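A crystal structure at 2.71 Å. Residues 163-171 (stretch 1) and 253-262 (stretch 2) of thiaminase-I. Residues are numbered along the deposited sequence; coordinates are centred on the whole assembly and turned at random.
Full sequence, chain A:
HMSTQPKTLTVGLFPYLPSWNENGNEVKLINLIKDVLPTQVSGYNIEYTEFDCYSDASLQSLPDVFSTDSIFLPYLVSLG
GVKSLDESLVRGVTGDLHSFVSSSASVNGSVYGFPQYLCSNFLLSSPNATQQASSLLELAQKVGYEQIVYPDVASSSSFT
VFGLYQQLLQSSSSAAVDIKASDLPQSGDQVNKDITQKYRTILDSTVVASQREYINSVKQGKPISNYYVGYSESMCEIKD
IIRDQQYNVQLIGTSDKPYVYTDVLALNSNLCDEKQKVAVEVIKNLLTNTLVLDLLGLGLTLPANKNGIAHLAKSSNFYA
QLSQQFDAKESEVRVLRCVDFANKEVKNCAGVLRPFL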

ATOM      1  N   GLY A 163       7.240  -7.185  -7.493  1.00 65.71           N
ATOM      2  CA  GLY A 163       7.323  -5.743  -7.347  1.00 65.71           C
ATOM      3  C   GLY A 163       8.725  -5.183  -7.491  1.00 65.71           C
ATOM      4  O   GLY A 163       8.958  -4.284  -8.298  1.00 65.71           O
ATOM      5  N   LEU A 164       9.658  -5.715  -6.707  1.00 74.11           N
ATOM      6  CA  LEU A 164      11.031  -5.219  -6.705  1.00 74.11           C
ATOM      7  C   LEU A 164      11.710  -5.370  -8.061  1.00 74.11           C
ATOM      8  O   LEU A 164      12.486  -4.507  -8.470  1.00 74.11           O
ATOM      9  CB  LEU A 164      11.859  -5.917  -5.626  1.00 98.85           C
ATOM     10  CG  LEU A 164      11.482  -5.602  -4.180  1.00 98.85           C
ATOM     11  CD1 LEU A 164      12.491  -6.222  -3.235  1.00 98.85           C
ATOM     12  CD2 LEU A 164      11.391  -4.101  -3.960  1.00 98.85           C
ATOM     13  N   TYR A 165      11.418  -6.468  -8.752  1.00 76.50           N
ATOM     14  CA  TYR A 165      11.981  -6.705 -10.074  1.00 76.50           C
ATOM     15  C   TYR A 165      11.552  -5.612 -11.046  1.00 76.50           C
ATOM     16  O   TYR A 165      12.375  -5.063 -11.776  1.00 76.50           O
ATOM     17  CB  TYR A 165      11.567  -8.079 -10.606  1.00 80.76           C
ATOM     18  CG  TYR A 165      12.082  -8.379 -11.998  1.00 80.76           C
ATOM     19  CD1 TYR A 165      13.352  -8.911 -12.192  1.00 80.76           C
ATOM     20  CD2 TYR A 165      11.298  -8.132 -13.120  1.00 80.76           C
ATOM     21  CE1 TYR A 165      13.828  -9.183 -13.463  1.00 80.76           C
ATOM     22  CE2 TYR A 165      11.766  -8.400 -14.393  1.00 80.76           C
ATOM     23  CZ  TYR A 165      13.030  -8.927 -14.560  1.00 80.76           C
ATOM     24  OH  TYR A 165      13.494  -9.196 -15.826  1.00 80.76           O
ATOM     25  N   GLN A 166      10.263  -5.295 -11.041  1.00 69.90           N
ATOM     26  CA  GLN A 166       9.722  -4.286 -11.946  1.00 69.90           C
ATOM     27  C   GLN A 166      10.163  -2.877 -11.562  1.00 69.90           C
ATOM     28  O   GLN A 166      10.307  -2.010 -12.424  1.00 69.90           O
ATOM     29  CB  GLN A 166       8.194  -4.372 -11.995  1.00 79.38           C
ATOM     30  CG  GLN A 166       7.667  -5.697 -12.524  1.00 79.38           C
ATOM     31  CD  GLN A 166       8.034  -5.936 -13.976  1.00 79.38           C
ATOM     32  OE1 GLN A 166       8.254  -4.995 -14.737  1.00 79.38           O
ATOM     33  NE2 GLN A 166       8.103  -7.204 -14.367  1.00 79.38           N
ATOM     34  N   GLN A 167      10.376  -2.650 -10.270  1.00 93.05           N
ATOM     35  CA  GLN A 167      10.837  -1.348  -9.800  1.00 93.05           C
ATOM     36  C   GLN A 167      12.281  -1.096 -10.223  1.00 93.05           C
ATOM     37  O   GLN A 167      12.631   0.007 -10.642  1.00 93.05           O
ATOM     38  CB  GLN A 167      10.705  -1.237  -8.280  1.00 96.93           C
ATOM     39  CG  GLN A 167       9.276  -1.176  -7.774  1.00 96.93           C
ATOM     40  CD  GLN A 167       9.201  -0.952  -6.277  1.00 96.93           C
ATOM     41  OE1 GLN A 167      10.058  -0.286  -5.694  1.00 96.93           O
ATOM     42  NE2 GLN A 167       8.177  -1.512  -5.643  1.00 96.93           N
ATOM     43  N   LEU A 168      13.115  -2.126 -10.108  1.00 87.36           N
ATOM     44  CA  LEU A 168      14.505  -2.043 -10.537  1.00 87.36           C
ATOM     45  C   LEU A 168      14.587  -1.914 -12.055  1.00 87.36           C
ATOM     46  O   LEU A 168      15.479  -1.251 -12.584  1.00 87.36           O
ATOM     47  CB  LEU A 168      15.277  -3.287 -10.091  1.00 64.44           C
ATOM     48  CG  LEU A 168      15.523  -3.501  -8.597  1.00 64.44           C
ATOM     49  CD1 LEU A 168      15.833  -4.962  -8.314  1.00 64.44           C
ATOM     50  CD2 LEU A 168      16.657  -2.621  -8.115  1.00 64.44           C
ATOM     51  N   LEU A 169      13.646  -2.550 -12.744  1.00 75.05           N
ATOM     52  CA  LEU A 169      13.659  -2.604 -14.202  1.00 75.05           C
ATOM     53  C   LEU A 169      13.131  -1.325 -14.850  1.00 75.05           C
ATOM     54  O   LEU A 169      13.908  -0.513 -15.354  1.00 75.05           O
ATOM     55  CB  LEU A 169      12.858  -3.814 -14.695  1.00 71.85           C
ATOM     56  CG  LEU A 169      12.784  -4.045 -16.205  1.00 71.85           C
ATOM     57  CD1 LEU A 169      14.176  -4.192 -16.802  1.00 71.85           C
ATOM     58  CD2 LEU A 169      11.932  -5.268 -16.514  1.00 71.85           C
ATOM     59  N   GLN A 170      11.812  -1.153 -14.836  1.00 87.69           N
ATOM     60  CA  GLN A 170      11.175  -0.033 -15.525  1.00 87.69           C
ATOM     61  C   GLN A 170      11.518   1.331 -14.932  1.00 87.69           C
ATOM     62  O   GLN A 170      11.871   1.445 -13.758  1.00 87.69           O
ATOM     63  CB  GLN A 170       9.653  -0.209 -15.563  1.00103.36           C
ATOM     64  CG  GLN A 170       9.139  -1.031 -16.737  1.00103.36           C
ATOM     65  CD  GLN A 170       9.276  -2.524 -16.517  1.00103.36           C
ATOM     66  OE1 GLN A 170       9.250  -3.306 -17.467  1.00103.36           O
ATOM     67  NE2 GLN A 170       9.414  -2.928 -15.260  1.00103.36           N
ATOM     68  N   SER A 171      11.410   2.359 -15.767  1.00114.39           N
ATOM     69  CA  SER A 171      11.590   3.740 -15.338  1.00114.39           C
ATOM     70  C   SER A 171      10.584   4.615 -16.073  1.00114.39           C
ATOM     71  O   SER A 171      10.243   4.344 -17.225  1.00114.39           O
ATOM     72  CB  SER A 171      13.015   4.217 -15.627  1.00 92.38           C
ATOM     73  OG  SER A 171      13.258   4.285 -17.021  1.00 92.38           O
ATOM     74  N   GLY A 253      13.437   4.206  -2.267  1.00 88.12           N
ATOM     75  CA  GLY A 253      13.222   3.355  -3.417  1.00 88.12           C
ATOM     76  C   GLY A 253      14.183   2.190  -3.345  1.00 88.12           C
ATOM     77  O   GLY A 253      15.261   2.308  -2.763  1.00 88.12           O
ATOM     78  N   THR A 254      13.793   1.059  -3.921  1.00 86.76           N
ATOM     79  CA  THR A 254      14.686  -0.089  -3.998  1.00 86.76           C
ATOM     80  C   THR A 254      15.876   0.279  -4.880  1.00 86.76           C
ATOM     81  O   THR A 254      16.977  -0.252  -4.721  1.00 86.76           O
ATOM     82  CB  THR A 254      13.961  -1.337  -4.539  1.00 92.74           C
ATOM     83  OG1 THR A 254      14.910  -2.386  -4.766  1.00 92.74           O
ATOM     84  CG2 THR A 254      13.248  -1.018  -5.835  1.00 92.74           C
ATOM     85  N   SER A 255      15.638   1.208  -5.800  1.00110.17           N
ATOM     86  CA  SER A 255      16.683   1.805  -6.617  1.00110.17           C
ATOM     87  C   SER A 255      16.172   3.121  -7.178  1.00110.17           C
ATOM     88  O   SER A 255      15.137   3.155  -7.846  1.00110.17           O
ATOM     89  CB  SER A 255      17.082   0.875  -7.760  1.00149.20           C
ATOM     90  OG  SER A 255      15.992   0.654  -8.640  1.00149.20           O
ATOM     91  N   ASP A 256      16.893   4.201  -6.889  1.00 99.64           N
ATOM     92  CA  ASP A 256      16.552   5.531  -7.387  1.00 99.64           C
ATOM     93  C   ASP A 256      15.162   5.988  -6.942  1.00 99.64           C
ATOM     94  O   ASP A 256      14.999   6.539  -5.852  1.00 99.64           O
ATOM     95  CB  ASP A 256      16.679   5.585  -8.914  1.00135.94           C
ATOM     96  CG  ASP A 256      16.497   6.984  -9.468  1.00135.94           C
ATOM     97  OD1 ASP A 256      16.790   7.957  -8.742  1.00135.94           O
ATOM     98  OD2 ASP A 256      16.061   7.109 -10.633  1.00135.94           O
ATOM     99  N   LYS A 257      14.164   5.752  -7.787  1.00101.90           N
ATOM    100  CA  LYS A 257      12.808   6.231  -7.535  1.00101.90           C
ATOM    101  C   LYS A 257      12.083   5.441  -6.446  1.00101.90           C
ATOM    102  O   LYS A 257      12.128   4.212  -6.428  1.00101.90           O
ATOM    103  CB  LYS A 257      11.986   6.217  -8.826  1.00 99.51           C
ATOM    104  CG  LYS A 257      11.800   7.585  -9.468  1.00 99.51           C
ATOM    105  CD  LYS A 257      13.130   8.256  -9.767  1.00 99.51           C
ATOM    106  CE  LYS A 257      12.925   9.618 -10.409  1.00 99.51           C
ATOM    107  NZ  LYS A 257      14.218  10.310 -10.675  1.00 99.51           N
ATOM    108  N   PRO A 258      11.414   6.159  -5.528  1.00 92.02           N
ATOM    109  CA  PRO A 258      10.593   5.549  -4.477  1.00 92.02           C
ATOM    110  C   PRO A 258       9.219   5.131  -4.995  1.00 92.02           C
ATOM    111  O   PRO A 258       8.587   5.872  -5.746  1.00 92.02           O
ATOM    112  CB  PRO A 258      10.452   6.677  -3.454  1.00 93.26           C
ATOM    113  CG  PRO A 258      10.539   7.920  -4.266  1.00 93.26           C
ATOM    114  CD  PRO A 258      11.507   7.621  -5.376  1.00 93.26           C
ATOM    115  N   TYR A 259       8.769   3.947  -4.592  1.00 80.95           N
ATOM    116  CA  TYR A 259       7.469   3.435  -5.010  1.00 80.95           C
ATOM    117  C   TYR A 259       6.500   3.336  -3.836  1.00 80.95           C
ATOM    118  O   TYR A 259       6.884   2.941  -2.736  1.00 80.95           O
ATOM    119  CB  TYR A 259       7.620   2.064  -5.674  1.00 75.40           C
ATOM    120  CG  TYR A 259       7.997   2.123  -7.138  1.00 75.40           C
ATOM    121  CD1 TYR A 259       9.286   2.453  -7.531  1.00 75.40           C
ATOM    122  CD2 TYR A 259       7.062   1.842  -8.125  1.00 75.40           C
ATOM    123  CE1 TYR A 259       9.633   2.507  -8.869  1.00 75.40           C
ATOM    124  CE2 TYR A 259       7.399   1.892  -9.464  1.00 75.40           C
ATOM    125  CZ  TYR A 259       8.686   2.225  -9.830  1.00 75.40           C
ATOM    126  OH  TYR A 259       9.024   2.277 -11.164  1.00 75.40           O
ATOM    127  N   VAL A 260       5.245   3.703  -4.077  1.00 64.51           N
ATOM    128  CA  VAL A 260       4.202   3.568  -3.065  1.00 64.51           C
ATOM    129  C   VAL A 260       2.992   2.824  -3.617  1.00 64.51           C
ATOM    130  O   VAL A 260       2.793   2.749  -4.831  1.00 64.51           O
ATOM    131  CB  VAL A 260       3.729   4.937  -2.527  1.00 65.64           C
ATOM    132  CG1 VAL A 260       4.906   5.755  -2.016  1.00 65.64           C
ATOM    133  CG2 VAL A 260       2.959   5.696  -3.600  1.00 65.64           C
ATOM    134  N   TYR A 261       2.187   2.273  -2.715  1.00 71.28           N
ATOM    135  CA  TYR A 261       0.936   1.626  -3.085  1.00 71.28           C
ATOM    136  C   TYR A 261      -0.231   2.473  -2.591  1.00 71.28           C
ATOM    137  O   TYR A 261      -0.156   3.076  -1.521  1.00 71.28           O
ATOM    138  CB  TYR A 261       0.847   0.228  -2.472  1.00 98.87           C
ATOM    139  CG  TYR A 261       1.993  -0.694  -2.828  1.00 98.87           C
ATOM    140  CD1 TYR A 261       2.007  -1.384  -4.032  1.00 98.87           C
ATOM    141  CD2 TYR A 261       3.052  -0.886  -1.949  1.00 98.87           C
ATOM    142  CE1 TYR A 261       3.050  -2.233  -4.357  1.00 98.87           C
ATOM    143  CE2 TYR A 261       4.099  -1.732  -2.267  1.00 98.87           C
ATOM    144  CZ  TYR A 261       4.093  -2.403  -3.471  1.00 98.87           C
ATOM    145  OH  TYR A 261       5.133  -3.246  -3.791  1.00 98.87           O
ATOM    146  N   THR A 262      -1.306   2.522  -3.369  1.00 77.86           N
ATOM    147  CA  THR A 262      -2.502   3.250  -2.959  1.00 77.86           C
ATOM    148  C   THR A 262      -3.755   2.397  -3.104  1.00 77.86           C
ATOM    149  O   THR A 262      -4.020   1.842  -4.171  1.00 77.86           O
ATOM    150  CB  THR A 262      -2.697   4.550  -3.765  1.00 63.87           C
ATOM    151  OG1 THR A 262      -2.889   4.234  -5.150  1.00 63.87           O
ATOM    152  CG2 THR A 262      -1.495   5.470  -3.614  1.00 63.87           C
TER

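This is a small packing contact, made without a single cross-stretch hydrogen bond, in which one face of the last turns of a helix rests against a loop and the beginning of a strand, with Gln-167 at its centre. The two stretches bury 431 Å² between them, both sides summed, and Gln-167 alone has 112 Å² covered, more than any other residue here.

The helix presents its side chains in a regular order because its backbone is intact: Gln-167 N donates to Gly-163 O at 2.9 Å, and Leu-168 N to Leu-164 O at 3.0 Å. The CA-to-CB bond of Gln-167 points toward the other stretch, whereas those of Tyr-165 and Leu-169 point away, and neither of these two loses any area to the contact.

With chi1 at m and chi2 at t, the Gln-167 side chain is extended and lies across Tyr-259. Its CG sits 3.5 Å from the centroid of the Tyr-259 ring and only 10° off the ring normal, so the methylene is almost centred over the face, the geometry of a CH-pi contact. Beyond it, the amide oxygen meets carbon rather than a donor: Gln-167 OE1 is 3.4 Å from Tyr-259 CB and 3.3 Å from Thr-254 CG2. At 4.0 Å, Gln-167 NE2 and Tyr-261 OH are near neighbours without forming a hydrogen bond. Polar as it is, the glutamine therefore serves this contact through packing.

The two leucines extend the contact toward the loop. Both have CA-to-CB bonds directed sideways, yet their m,t rotamers bring the ends of the side chains nearer. Leu-164 CD2 lies 3.8 Å from Thr-254 CB. Leu-168 CD2 is 3.4 Å from Ser-255 OG and 3.8 Å from Thr-254 OG1, so this methyl packs beside two hydroxyl oxygens. The closest pair of CA atoms across the stretches lies here, Leu-168 CA and Ser-255 CA, 5.9 Å apart. Thr-254 and Ser-255 both direct CA-to-CB toward the helix; Thr-254, with 79 Å² covered, touches Leu-164, Gln-167 and Leu-168.

At the far end the contact thins. Gln-170, the first residue to leave helical phi/psi, brings its carbonyl O to 3.9 Å from Tyr-259 OH, while its side chain turns back to its own stretch: Gln-170 NE2 donates to Gln-166 O at 3.1 Å and to Gln-166 OE1 at 2.4 Å. The latter distance is very short and, at 2.71 Å resolution, should be read cautiously.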